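Long-range contacts in fatty acid synthase 1, isoform A (Drosophila melanogaster, PDB 6FN6), which probably carries out de novo synthesis of long-chain saturated fatty acids from acetyl-CoA and malonyl-CoA with NADPH, this chain being its dehydratase, enoylreductase and ketoreductase region: residues Ala159-Gln165 against Thr221-Trp227; Thr56-Glu61 against Lys103-Pro107; Leu933-Glu939 against Gly959-Gln965; Val986-Ala992 against Thr1037-Leu1042. The contacts are given in a common frame with arbitrary orientation. Residue numbers count along the deposited sequence, not the author numbering.

Interaction 1: residues Ala159-Gln165 against Thr221-Trp227; sequences ASTGKLQ and TGLPVQW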
loop_
_atom_site.group_PDB
_atom_site.type_symbol
_atom_site.label_atom_id
_atom_site.label_comp_id
_atom_site.label_asym_id
_atom_site.label_seq_id
_atom_site.Cartn_x
_atom_site.Cartn_y
_atom_site.Cartn_z
ATOM N N ALA A 159 -29.509 -3.393 -19.489
ATOM C CA ALA A 159 -28.740 -4.517 -18.964
ATOM C C ALA A 159 -28.678 -4.481 -17.436
ATOM O O ALA A 159 -27.607 -4.600 -16.842
ATOM C CB ALA A 159 -27.335 -4.517 -19.550
ATOM N N SER A 160 -29.837 -4.307 -16.809
ATOM C CA SER A 160 -29.946 -4.391 -15.360
ATOM C C SER A 160 -30.400 -5.793 -14.979
ATOM O O SER A 160 -30.052 -6.308 -13.917
ATOM C CB SER A 160 -30.920 -3.343 -14.824
ATOM O OG SER A 160 -32.235 -3.583 -15.292
ATOM N N THR A 161 -31.187 -6.401 -15.859
ATOM C CA THR A 161 -31.613 -7.784 -15.692
ATOM C C THR A 161 -31.540 -8.498 -17.039
ATOM O O THR A 161 -31.529 -7.856 -18.089
ATOM C CB THR A 161 -33.040 -7.880 -15.120
ATOM O OG1 THR A 161 -33.360 -9.252 -14.858
ATOM C CG2 THR A 161 -34.055 -7.300 -16.091
ATOM N N GLY A 162 -31.467 -9.823 -17.004
ATOM C CA GLY A 162 -31.397 -10.611 -18.220
ATOM C C GLY A 162 -31.358 -12.096 -17.930
ATOM O O GLY A 162 -31.646 -12.524 -16.809
ATOM N N LYS A 163 -30.998 -12.884 -18.938
ATOM C CA LYS A 163 -30.930 -14.331 -18.784
ATOM C C LYS A 163 -29.723 -14.929 -19.507
ATOM O O LYS A 163 -29.335 -14.471 -20.585
ATOM C CB LYS A 163 -32.224 -14.973 -19.286
ATOM C CG LYS A 163 -33.439 -14.637 -18.436
ATOM C CD LYS A 163 -34.262 -15.869 -18.095
ATOM C CE LYS A 163 -35.094 -15.645 -16.839
ATOM N NZ LYS A 163 -35.947 -14.432 -16.941
ATOM N N LEU A 164 -29.131 -15.949 -18.893
ATOM C CA LEU A 164 -27.973 -16.637 -19.453
ATOM C C LEU A 164 -28.267 -18.129 -19.567
ATOM O O LEU A 164 -28.819 -18.727 -18.646
ATOM C CB LEU A 164 -26.735 -16.407 -18.580
ATOM C CG LEU A 164 -26.550 -14.991 -18.025
ATOM C CD1 LEU A 164 -25.420 -14.949 -17.011
ATOM C CD2 LEU A 164 -26.294 -14.007 -19.154
ATOM N N GLN A 165 -27.895 -18.733 -20.690
ATOM C CA GLN A 165 -28.151 -20.155 -20.894
ATOM C C GLN A 165 -27.116 -20.990 -20.149
ATOM O O GLN A 165 -26.072 -20.482 -19.742
ATOM C CB GLN A 165 -28.144 -20.504 -22.386
ATOM C CG GLN A 165 -26.833 -20.231 -23.097
ATOM C CD GLN A 165 -26.915 -20.515 -24.586
ATOM O OE1 GLN A 165 -27.948 -20.293 -25.212
ATOM N NE2 GLN A 165 -25.826 -21.014 -25.159
ATOM N N THR A 221 -34.228 -20.765 -22.477
ATOM C CA THR A 221 -34.709 -19.718 -21.578
ATOM C C THR A 221 -33.587 -19.167 -20.702
ATOM O O THR A 221 -33.449 -17.955 -20.558
ATOM C CB THR A 221 -35.852 -20.234 -20.683
ATOM O OG1 THR A 221 -36.986 -20.562 -21.497
ATOM C CG2 THR A 221 -36.260 -19.182 -19.651
ATOM N N GLY A 222 -32.811 -20.060 -20.095
ATOM C CA GLY A 222 -31.632 -19.662 -19.343
ATOM C C GLY A 222 -31.872 -19.264 -17.898
ATOM O O GLY A 222 -32.989 -19.354 -17.389
ATOM N N LEU A 223 -30.803 -18.815 -17.242
ATOM C CA LEU A 223 -30.845 -18.427 -15.836
ATOM C C LEU A 223 -30.840 -16.905 -15.689
ATOM O O LEU A 223 -30.190 -16.213 -16.472
ATOM C CB LEU A 223 -29.649 -19.020 -15.087
ATOM C CG LEU A 223 -29.542 -20.544 -15.013
ATOM C CD1 LEU A 223 -28.094 -20.950 -14.773
ATOM C CD2 LEU A 223 -30.439 -21.097 -13.919
ATOM N N PRO A 224 -31.543 -16.376 -14.671
ATOM C CA PRO A 224 -31.541 -14.920 -14.472
ATOM C C PRO A 224 -30.171 -14.351 -14.104
ATOM O O PRO A 224 -29.455 -14.948 -13.298
ATOM C CB PRO A 224 -32.522 -14.718 -13.307
ATOM C CG PRO A 224 -33.305 -15.971 -13.210
ATOM C CD PRO A 224 -32.403 -17.060 -13.688
ATOM N N VAL A 225 -29.820 -13.208 -14.690
ATOM C CA VAL A 225 -28.604 -12.497 -14.315
ATOM C C VAL A 225 -28.987 -11.083 -13.885
ATOM O O VAL A 225 -29.860 -10.459 -14.484
ATOM C CB VAL A 225 -27.573 -12.479 -15.467
ATOM C CG1 VAL A 225 -28.141 -11.784 -16.694
ATOM C CG2 VAL A 225 -26.282 -11.813 -15.021
ATOM N N GLN A 226 -28.326 -10.586 -12.844
ATOM C CA GLN A 226 -28.639 -9.279 -12.275
ATOM C C GLN A 226 -27.406 -8.389 -12.214
ATOM O O GLN A 226 -26.299 -8.861 -11.965
ATOM C CB GLN A 226 -29.235 -9.432 -10.875
ATOM C CG GLN A 226 -30.438 -10.358 -10.802
ATOM C CD GLN A 226 -31.662 -9.775 -11.478
ATOM O OE1 GLN A 226 -31.802 -8.557 -11.590
ATOM N NE2 GLN A 226 -32.557 -10.643 -11.933
ATOM N N TRP A 227 -27.609 -7.098 -12.454
ATOM C CA TRP A 227 -26.544 -6.112 -12.327
ATOM C C TRP A 227 -26.981 -4.969 -11.421
ATOM O O TRP A 227 -27.831 -4.160 -11.792
ATOM C CB TRP A 227 -26.139 -5.576 -13.700
ATOM C CG TRP A 227 -25.353 -4.294 -13.643
ATOM C CD1 TRP A 227 -25.692 -3.101 -14.212
ATOM C CD2 TRP A 227 -24.105 -4.076 -12.974
ATOM N NE1 TRP A 227 -24.732 -2.158 -13.946
ATOM C CE2 TRP A 227 -23.746 -2.730 -13.186
ATOM C CE3 TRP A 227 -23.255 -4.889 -12.217
ATOM C CZ2 TRP A 227 -22.575 -2.177 -12.667
ATOM C CZ3 TRP A 227 -22.090 -4.338 -11.704
ATOM C CH2 TRP A 227 -21.762 -2.995 -11.931
#

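Interaction 2: residues Thr56-Glu61 against Lys103-Pro107; sequences TPVVME and KITIP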
loop_
_atom_site.group_PDB
_atom_site.type_symbol
_atom_site.label_atom_id
_atom_site.label_comp_id
_atom_site.label_asym_id
_atom_site.label_seq_id
_atom_site.Cartn_x
_atom_site.Cartn_y
_atom_site.Cartn_z
ATOM N N THR A 56 -17.270 -28.640 -4.714
ATOM C CA THR A 56 -16.466 -27.814 -3.820
ATOM C C THR A 56 -16.732 -26.321 -4.004
ATOM O O THR A 56 -16.298 -25.733 -4.994
ATOM C CB THR A 56 -14.961 -28.070 -4.040
ATOM O OG1 THR A 56 -14.702 -29.479 -4.033
ATOM C CG2 THR A 56 -14.138 -27.402 -2.953
ATOM N N PRO A 57 -17.441 -25.697 -3.047
ATOM C CA PRO A 57 -17.629 -24.244 -3.125
ATOM C C PRO A 57 -16.366 -23.478 -2.740
ATOM O O PRO A 57 -15.622 -23.927 -1.870
ATOM C CB PRO A 57 -18.758 -23.985 -2.126
ATOM C CG PRO A 57 -18.642 -25.083 -1.138
ATOM C CD PRO A 57 -18.163 -26.283 -1.904
ATOM N N VAL A 58 -16.115 -22.346 -3.391
ATOM C CA VAL A 58 -14.914 -21.562 -3.112
ATOM C C VAL A 58 -15.209 -20.065 -3.131
ATOM O O VAL A 58 -16.240 -19.630 -3.640
ATOM C CB VAL A 58 -13.786 -21.896 -4.111
ATOM C CG1 VAL A 58 -13.395 -23.369 -4.006
ATOM C CG2 VAL A 58 -14.206 -21.542 -5.538
ATOM N N VAL A 59 -14.294 -19.289 -2.559
ATOM C CA VAL A 59 -14.375 -17.835 -2.591
ATOM C C VAL A 59 -13.050 -17.272 -3.085
ATOM O O VAL A 59 -12.023 -17.408 -2.420
ATOM C CB VAL A 59 -14.733 -17.261 -1.207
ATOM C CG1 VAL A 59 -14.683 -15.735 -1.225
ATOM C CG2 VAL A 59 -16.100 -17.741 -0.769
ATOM N N MET A 60 -13.077 -16.652 -4.260
ATOM C CA MET A 60 -11.886 -16.028 -4.818
ATOM C C MET A 60 -11.875 -14.547 -4.477
ATOM O O MET A 60 -12.924 -13.904 -4.454
ATOM C CB MET A 60 -11.835 -16.226 -6.329
ATOM C CG MET A 60 -11.937 -17.676 -6.747
ATOM S SD MET A 60 -11.582 -17.928 -8.489
ATOM C CE MET A 60 -12.378 -19.507 -8.736
ATOM N N GLU A 61 -10.690 -14.008 -4.215
ATOM C CA GLU A 61 -10.563 -12.607 -3.835
ATOM C C GLU A 61 -9.356 -11.947 -4.486
ATOM O O GLU A 61 -8.346 -12.597 -4.755
ATOM C CB GLU A 61 -10.469 -12.472 -2.316
ATOM C CG GLU A 61 -11.707 -12.944 -1.579
ATOM C CD GLU A 61 -11.551 -12.859 -0.077
ATOM O OE1 GLU A 61 -11.809 -11.772 0.483
ATOM O OE2 GLU A 61 -11.166 -13.873 0.544
ATOM N N LYS A 103 -6.550 -14.671 -4.512
ATOM C CA LYS A 103 -6.651 -15.467 -3.296
ATOM C C LYS A 103 -7.848 -16.403 -3.397
ATOM O O LYS A 103 -8.874 -16.041 -3.970
ATOM C CB LYS A 103 -6.780 -14.553 -2.072
ATOM C CG LYS A 103 -7.058 -15.275 -0.762
ATOM C CD LYS A 103 -7.198 -14.289 0.388
ATOM C CE LYS A 103 -7.652 -14.980 1.664
ATOM N NZ LYS A 103 -7.760 -14.030 2.805
ATOM N N ILE A 104 -7.713 -17.607 -2.850
ATOM C CA ILE A 104 -8.792 -18.589 -2.894
ATOM C C ILE A 104 -8.856 -19.370 -1.586
ATOM O O ILE A 104 -7.842 -19.859 -1.092
ATOM C CB ILE A 104 -8.625 -19.542 -4.096
ATOM C CG1 ILE A 104 -9.867 -20.428 -4.241
ATOM C CG2 ILE A 104 -7.367 -20.400 -3.941
ATOM C CD1 ILE A 104 -9.929 -21.184 -5.550
ATOM N N THR A 105 -10.058 -19.482 -1.029
ATOM C CA THR A 105 -10.261 -20.211 0.218
ATOM C C THR A 105 -11.598 -20.945 0.217
ATOM O O THR A 105 -12.569 -20.486 -0.387
ATOM C CB THR A 105 -10.214 -19.272 1.438
ATOM O OG1 THR A 105 -11.212 -18.253 1.302
ATOM C CG2 THR A 105 -8.845 -18.622 1.571
ATOM N N ILE A 106 -11.639 -22.087 0.897
ATOM C CA ILE A 106 -12.877 -22.836 1.074
ATOM C C ILE A 106 -13.582 -22.312 2.323
ATOM O O ILE A 106 -13.075 -22.479 3.433
ATOM C CB ILE A 106 -12.611 -24.352 1.169
ATOM C CG1 ILE A 106 -12.070 -24.872 -0.162
ATOM C CG2 ILE A 106 -13.886 -25.101 1.551
ATOM C CD1 ILE A 106 -11.546 -26.292 -0.114
ATOM N N PRO A 107 -14.754 -21.672 2.148
ATOM C CA PRO A 107 -15.421 -21.018 3.281
ATOM C C PRO A 107 -16.053 -21.977 4.286
ATOM O O PRO A 107 -16.328 -23.134 3.964
ATOM C CB PRO A 107 -16.503 -20.176 2.601
ATOM C CG PRO A 107 -16.836 -20.936 1.370
ATOM C CD PRO A 107 -15.542 -21.546 0.906
#

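Interaction 3: residues Leu933-Glu939 against Gly959-Gln965; sequences LGGFGLE and GVKTGYQ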
loop_
_atom_site.group_PDB
_atom_site.type_symbol
_atom_site.label_atom_id
_atom_site.label_comp_id
_atom_site.label_asym_id
_atom_site.label_seq_id
_atom_site.Cartn_x
_atom_site.Cartn_y
_atom_site.Cartn_z
ATOM N N LEU A 933 -34.601 2.520 -40.365
ATOM C CA LEU A 933 -34.455 1.594 -39.242
ATOM C C LEU A 933 -33.763 0.293 -39.644
ATOM O O LEU A 933 -33.551 -0.588 -38.809
ATOM C CB LEU A 933 -35.820 1.286 -38.620
ATOM C CG LEU A 933 -36.417 2.340 -37.681
ATOM C CD1 LEU A 933 -37.764 1.880 -37.161
ATOM C CD2 LEU A 933 -35.490 2.655 -36.510
ATOM N N GLY A 934 -33.407 0.169 -40.918
ATOM C CA GLY A 934 -32.618 -0.961 -41.370
ATOM C C GLY A 934 -31.198 -0.850 -40.849
ATOM O O GLY A 934 -30.831 0.162 -40.246
ATOM N N GLY A 935 -30.405 -1.897 -41.049
ATOM C CA GLY A 935 -29.030 -1.906 -40.584
ATOM C C GLY A 935 -28.257 -0.677 -41.022
ATOM O O GLY A 935 -27.707 0.050 -40.198
ATOM N N PHE A 936 -28.216 -0.453 -42.330
ATOM C CA PHE A 936 -27.551 0.709 -42.908
ATOM C C PHE A 936 -28.073 2.011 -42.308
ATOM O O PHE A 936 -27.298 2.871 -41.896
ATOM C CB PHE A 936 -27.741 0.713 -44.430
ATOM C CG PHE A 936 -26.849 1.682 -45.155
ATOM C CD1 PHE A 936 -27.153 3.035 -45.192
ATOM C CD2 PHE A 936 -25.707 1.240 -45.801
ATOM C CE1 PHE A 936 -26.332 3.927 -45.861
ATOM C CE2 PHE A 936 -24.882 2.127 -46.471
ATOM C CZ PHE A 936 -25.195 3.472 -46.499
ATOM N N GLY A 937 -29.395 2.150 -42.275
ATOM C CA GLY A 937 -30.038 3.358 -41.789
ATOM C C GLY A 937 -29.649 3.760 -40.378
ATOM O O GLY A 937 -29.407 4.935 -40.105
ATOM N N LEU A 938 -29.601 2.785 -39.478
ATOM C CA LEU A 938 -29.269 3.050 -38.082
ATOM C C LEU A 938 -27.867 3.632 -37.935
ATOM O O LEU A 938 -27.665 4.615 -37.224
ATOM C CB LEU A 938 -29.399 1.769 -37.258
ATOM C CG LEU A 938 -30.822 1.218 -37.146
ATOM C CD1 LEU A 938 -30.817 -0.146 -36.481
ATOM C CD2 LEU A 938 -31.723 2.180 -36.384
ATOM N N GLU A 939 -26.900 3.033 -38.616
ATOM C CA GLU A 939 -25.520 3.479 -38.501
ATOM C C GLU A 939 -25.318 4.819 -39.208
ATOM O O GLU A 939 -24.467 5.615 -38.815
ATOM C CB GLU A 939 -24.575 2.419 -39.063
ATOM C CG GLU A 939 -24.665 1.074 -38.343
ATOM C CD GLU A 939 -24.535 1.198 -36.830
ATOM O OE1 GLU A 939 -25.371 0.613 -36.106
ATOM O OE2 GLU A 939 -23.592 1.875 -36.363
ATOM N N GLY A 959 -42.122 -0.443 -38.298
ATOM C CA GLY A 959 -41.787 0.223 -37.052
ATOM C C GLY A 959 -40.642 -0.462 -36.331
ATOM O O GLY A 959 -39.919 -1.264 -36.921
ATOM N N VAL A 960 -40.475 -0.143 -35.052
ATOM C CA VAL A 960 -39.436 -0.766 -34.239
ATOM C C VAL A 960 -39.699 -2.262 -34.132
ATOM O O VAL A 960 -40.771 -2.682 -33.697
ATOM C CB VAL A 960 -39.350 -0.120 -32.839
ATOM C CG1 VAL A 960 -38.254 -0.775 -32.006
ATOM C CG2 VAL A 960 -39.102 1.372 -32.955
ATOM N N LYS A 961 -38.710 -3.060 -34.527
ATOM C CA LYS A 961 -38.850 -4.512 -34.569
ATOM C C LYS A 961 -37.823 -5.185 -33.668
ATOM O O LYS A 961 -38.118 -6.187 -33.018
ATOM C CB LYS A 961 -38.691 -5.024 -36.006
ATOM C CG LYS A 961 -38.730 -6.548 -36.144
ATOM C CD LYS A 961 -38.381 -6.999 -37.556
ATOM C CE LYS A 961 -38.203 -8.510 -37.626
ATOM N NZ LYS A 961 -37.685 -8.954 -38.949
ATOM N N THR A 962 -36.612 -4.635 -33.639
ATOM C CA THR A 962 -35.525 -5.220 -32.863
ATOM C C THR A 962 -35.166 -4.370 -31.649
ATOM O O THR A 962 -35.335 -3.148 -31.657
ATOM C CB THR A 962 -34.255 -5.409 -33.726
ATOM O OG1 THR A 962 -33.635 -4.137 -33.960
ATOM C CG2 THR A 962 -34.593 -6.063 -35.059
ATOM N N GLY A 963 -34.676 -5.033 -30.604
ATOM C CA GLY A 963 -34.202 -4.357 -29.410
ATOM C C GLY A 963 -33.064 -3.405 -29.726
ATOM O O GLY A 963 -32.950 -2.332 -29.135
ATOM N N TYR A 964 -32.202 -3.808 -30.653
ATOM C CA TYR A 964 -31.098 -2.960 -31.077
ATOM C C TYR A 964 -31.601 -1.608 -31.594
ATOM O O TYR A 964 -31.012 -0.565 -31.302
ATOM C CB TYR A 964 -30.271 -3.651 -32.158
ATOM C CG TYR A 964 -29.073 -2.841 -32.581
ATOM C CD1 TYR A 964 -27.949 -2.754 -31.769
ATOM C CD2 TYR A 964 -29.073 -2.140 -33.779
ATOM C CE1 TYR A 964 -26.855 -2.010 -32.145
ATOM C CE2 TYR A 964 -27.979 -1.390 -34.162
ATOM C CZ TYR A 964 -26.873 -1.328 -33.340
ATOM O OH TYR A 964 -25.780 -0.585 -33.713
ATOM N N GLN A 965 -32.676 -1.635 -32.379
ATOM C CA GLN A 965 -33.305 -0.412 -32.868
ATOM C C GLN A 965 -33.706 0.470 -31.696
ATOM O O GLN A 965 -33.330 1.638 -31.627
ATOM C CB GLN A 965 -34.527 -0.735 -33.730
ATOM C CG GLN A 965 -34.198 -1.149 -35.155
ATOM C CD GLN A 965 -35.341 -1.887 -35.824
ATOM O OE1 GLN A 965 -36.438 -1.990 -35.273
ATOM N NE2 GLN A 965 -35.092 -2.397 -37.023
#

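Interaction 4: residues Val986-Ala992 against Thr1037-Leu1042; sequences VTTAAGA and TATKYL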
loop_
_atom_site.group_PDB
_atom_site.type_symbol
_atom_site.label_atom_id
_atom_site.label_comp_id
_atom_site.label_asym_id
_atom_site.label_seq_id
_atom_site.Cartn_x
_atom_site.Cartn_y
_atom_site.Cartn_z
ATOM N N VAL A 986 -44.945 6.132 -47.826
ATOM C CA VAL A 986 -44.246 7.214 -48.514
ATOM C C VAL A 986 -44.172 6.971 -50.025
ATOM O O VAL A 986 -43.735 7.841 -50.779
ATOM C CB VAL A 986 -42.831 7.406 -47.908
ATOM C CG1 VAL A 986 -41.970 6.163 -48.131
ATOM C CG2 VAL A 986 -42.148 8.641 -48.484
ATOM N N THR A 987 -44.608 5.796 -50.470
ATOM C CA THR A 987 -44.504 5.432 -51.881
ATOM C C THR A 987 -45.492 6.214 -52.745
ATOM O O THR A 987 -45.249 6.432 -53.931
ATOM C CB THR A 987 -44.745 3.927 -52.096
ATOM O OG1 THR A 987 -46.081 3.592 -51.707
ATOM C CG2 THR A 987 -43.759 3.106 -51.278
ATOM N N THR A 988 -46.612 6.621 -52.156
ATOM C CA THR A 988 -47.607 7.408 -52.877
ATOM C C THR A 988 -47.218 8.883 -52.891
ATOM O O THR A 988 -46.313 9.298 -52.173
ATOM C CB THR A 988 -49.008 7.261 -52.255
ATOM O OG1 THR A 988 -49.024 7.862 -50.955
ATOM C CG2 THR A 988 -49.393 5.791 -52.140
ATOM N N ALA A 989 -47.902 9.670 -53.712
ATOM C CA ALA A 989 -47.611 11.095 -53.819
ATOM C C ALA A 989 -48.076 11.846 -52.576
ATOM O O ALA A 989 -47.379 12.727 -52.074
ATOM C CB ALA A 989 -48.266 11.675 -55.062
ATOM N N ALA A 990 -49.257 11.489 -52.082
ATOM C CA ALA A 990 -49.827 12.143 -50.910
ATOM C C ALA A 990 -49.003 11.833 -49.662
ATOM O O ALA A 990 -48.799 12.695 -48.810
ATOM C CB ALA A 990 -51.268 11.714 -50.717
ATOM N N GLY A 991 -48.539 10.592 -49.557
ATOM C CA GLY A 991 -47.717 10.181 -48.436
ATOM C C GLY A 991 -46.368 10.873 -48.409
ATOM O O GLY A 991 -45.927 11.354 -47.365
ATOM N N ALA A 992 -45.713 10.928 -49.564
ATOM C CA ALA A 992 -44.428 11.601 -49.674
ATOM C C ALA A 992 -44.586 13.067 -49.302
ATOM O O ALA A 992 -43.788 13.620 -48.543
ATOM C CB ALA A 992 -43.874 11.465 -51.081
ATOM N N THR A 1037 -40.502 4.967 -56.974
ATOM C CA THR A 1037 -41.619 5.902 -56.854
ATOM C C THR A 1037 -41.522 6.841 -55.651
ATOM O O THR A 1037 -41.941 7.997 -55.730
ATOM C CB THR A 1037 -42.959 5.143 -56.771
ATOM O OG1 THR A 1037 -42.911 4.186 -55.705
ATOM C CG2 THR A 1037 -43.239 4.422 -58.080
ATOM N N ALA A 1038 -40.987 6.352 -54.539
ATOM C CA ALA A 1038 -40.811 7.192 -53.358
ATOM C C ALA A 1038 -39.796 8.294 -53.650
ATOM O O ALA A 1038 -40.031 9.466 -53.360
ATOM C CB ALA A 1038 -40.367 6.360 -52.167
ATOM N N THR A 1039 -38.671 7.907 -54.240
ATOM C CA THR A 1039 -37.625 8.857 -54.595
ATOM C C THR A 1039 -38.165 9.870 -55.596
ATOM O O THR A 1039 -37.862 11.062 -55.519
ATOM C CB THR A 1039 -36.400 8.143 -55.196
ATOM O OG1 THR A 1039 -35.981 7.089 -54.321
ATOM C CG2 THR A 1039 -35.249 9.117 -55.401
ATOM N N LYS A 1040 -38.973 9.387 -56.532
ATOM C CA LYS A 1040 -39.529 10.236 -57.576
ATOM C C LYS A 1040 -40.423 11.317 -56.968
ATOM O O LYS A 1040 -40.314 12.492 -57.314
ATOM C CB LYS A 1040 -40.310 9.391 -58.583
ATOM C CG LYS A 1040 -40.962 10.183 -59.699
ATOM C CD LYS A 1040 -41.621 9.254 -60.707
ATOM C CE LYS A 1040 -42.260 10.026 -61.850
ATOM N NZ LYS A 1040 -42.773 9.121 -62.913
ATOM N N TYR A 1041 -41.302 10.915 -56.056
ATOM C CA TYR A 1041 -42.218 11.852 -55.419
ATOM C C TYR A 1041 -41.512 12.713 -54.373
ATOM O O TYR A 1041 -41.784 13.910 -54.264
ATOM C CB TYR A 1041 -43.385 11.100 -54.773
ATOM C CG TYR A 1041 -44.390 10.532 -55.755
ATOM C CD1 TYR A 1041 -44.744 11.224 -56.908
ATOM C CD2 TYR A 1041 -44.989 9.301 -55.525
ATOM C CE1 TYR A 1041 -45.661 10.704 -57.802
ATOM C CE2 TYR A 1041 -45.907 8.773 -56.412
ATOM C CZ TYR A 1041 -46.239 9.477 -57.548
ATOM O OH TYR A 1041 -47.153 8.948 -58.430
ATOM N N LEU A 1042 -40.618 12.107 -53.595
ATOM C CA LEU A 1042 -39.833 12.856 -52.617
ATOM C C LEU A 1042 -39.018 13.942 -53.314
ATOM O O LEU A 1042 -38.925 15.071 -52.831
ATOM C CB LEU A 1042 -38.909 11.927 -51.828
ATOM C CG LEU A 1042 -39.591 11.059 -50.768
ATOM C CD1 LEU A 1042 -38.643 9.994 -50.247
ATOM C CD2 LEU A 1042 -40.113 11.910 -49.631
#

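Interaction 1: residues Ala159-Gln165 against Thr221-Trp227
V225 lies across the glycine opposite it: its CB is 3.6 Å from L164 CD1, and its CG1 is 3.8 Å from K163 N, in the space that G162, lacking a side chain, leaves open. An ideal CB on G162 would be 3.5 Å from V225 CG1. L164, V225 and L223 share one face of the sheet, where helix 170-183 packs on L164 and L223; T161, K163, P224 and Q226 occupy the other. The strands are antiparallel (140° between directions). G162 N to V225 O (3.1 Å, weak) and V225 N to G162 O (2.9 Å) join one hydrogen-bonded pair; L164 N to L223 O (2.7 Å) and a very short L223 N to L164 O (2.4 Å) join the next. Strands 161-164 and 223-228 are neighbours in the sheet of the predicted C-terminal hotdog fold of the dehydratase, and helix 170-183 carries D175, the predicted proton donor, whose side chain is about 9 Å from that of L164. G222, with positive phi, brings the chain out of helix 217-220 so close that a CB would clash with L164 O. At the far end, W227 N donates to S160 O (3.0 Å), while S160 OG bonds to D156.

Interaction 2: residues Thr56-Glu61 against Lys103-Pro107
Four backbone hydrogen bonds tie strand 58-61 to strand 103-105, and each comes from a matched hydrogen-bonded pair. V59 N donates to T105 O (3.0 Å) and T105 N returns to V59 O (3.2 Å); two residues on, E61 N reaches K103 O (2.7 Å) and K103 N reaches E61 O (2.8 Å). Between them M60 and I104 form a non-hydrogen-bonded pair, whose backbone polar groups turn outward: M60 bonds to A199 on the neighbouring strand 191-201, and I104 to G88, just before strand 89-93 on the other side. CA-H...O contacts from M60 CA to K103 O (3.1 Å) and from I104 CA to V59 O (3.5 Å) give two of these carbonyls a second approach. E61 OE1 is satisfied by a salt bridge to R198; E61 OE2 stays 4.1 Å from K103 NZ, beyond salt-bridge distance. T56 OG1 bonds to E52 O, and T56 O accepts from W42 NE1. Apolar contacts fill in around this network. I104 CD1 sits 4.2 Å from both V58 CB and M60 CG on the side where W42 of helix 34-48 packs, and V59 CG2 meets P107 CG at 3.9 Å. Antiparallel strands with a long helix against one face are the hallmark of the hotdog fold, here the predicted N-terminal hotdog of the dehydratase.

Interaction 3: residues Leu933-Glu939 against Gly959-Gln965
Y964 OH donates to E939 OE1 over 2.7 Å, the shortest contact between the two segments, and the same hydroxyl also bonds to R188 of the dehydratase region. Q965 makes the other polar link: its NE2 gives a weak hydrogen bond to L933 O (3.0 Å), while its OE1 accepts from K961 N (2.6 Å) and T962 N (3.1 Å). Q965 N in turn donates to T962 OG1 at 3.1 Å, so that T962 and Q965 make a capping box at the start of helix 963-974. The other segment begins its helix at G934, the N-cap of helix 935-946. G932, G934 and G937 match a Rossmann-type GxGxxG pattern after strand 926-930, consistent with the glycine-rich turn by which ketoreductases of this NADP-dependent family bind the dinucleotide. The contact therefore joins the first helix of the ketoreductase's Rossmann-like fold to the next one along the chain. L938 packs between the polar links, with CD1 3.8 Å from both Y964 CD2, at the ring edge, and Q965 CG. Farther out, L933 CD1 lies 3.8 Å from G959 C and 4.4 Å from V960 CG2, and L933 and V960 both touch I969 on helix 963-974.

Interaction 4: residues Val986-Ala992 against Thr1037-Leu1042
The Y1041 ring is the bump that fills the bend where the chain enters helix 989-1002. A989 CB sits over the ring face, 3.7 Å from its centroid and 5° off the normal, a well-centred CH-pi contact; on the face that A989 covers, A989 N is 3.5 Å from Y1041 CD2. At the ring edge, near its plane, T987 O comes to 3.3 Å from Y1041 CD2. At the base of the tyrosine, A992 CB, a small knob one turn further along the helix, lies 3.7 Å from Y1041 CB and 4.1 Å from L1042 CD2, so it fits between the two side chains. These helices belong to the Rossmann-like ketoreductase fold: 989-1002 leads into strand 1005-1011, which is neighboured by strand 1055-1060, reached after helix 1034-1049. A1038, with only a methyl group, lets the backbones come near: its CA is 4.3 Å from T987 CA. A1038 CB lies 3.9 Å from V986 O and 4.3 Å from V986 CG1, while V986 CG2 reaches L1042 CD2 at 4.0 Å; both V986 and L1042 also touch L995. No hydrogen bond crosses between the segments. The polar ends are met nearby: T988 OG1 caps its own helix by accepting from G991 N (3.1 Å), and T987 OG1 bonds to D985.

Along the chain the contacts come in series: interaction 2, interaction 1, interaction 3, then interaction 4. The first two lie in one antiparallel sheet that runs through both predicted hotdog halves of the dehydratase, with centres 24 Å apart and strands 191-201, 239-248 and 233-236 between their strand pairs. Interactions 3 and 4 belong to the ketoreductase, with centres about 22 Å apart, and join helices that accompany the parallel strands of its sheet. Interactions 1 and 3 are 23 Å apart between centres, although in different domains, whereas interactions 2 and 4 have centres about 66 Å apart. Interaction 3 thus lies where the ketoreductase abuts the dehydratase in the modifying region, and interaction 4 farther away.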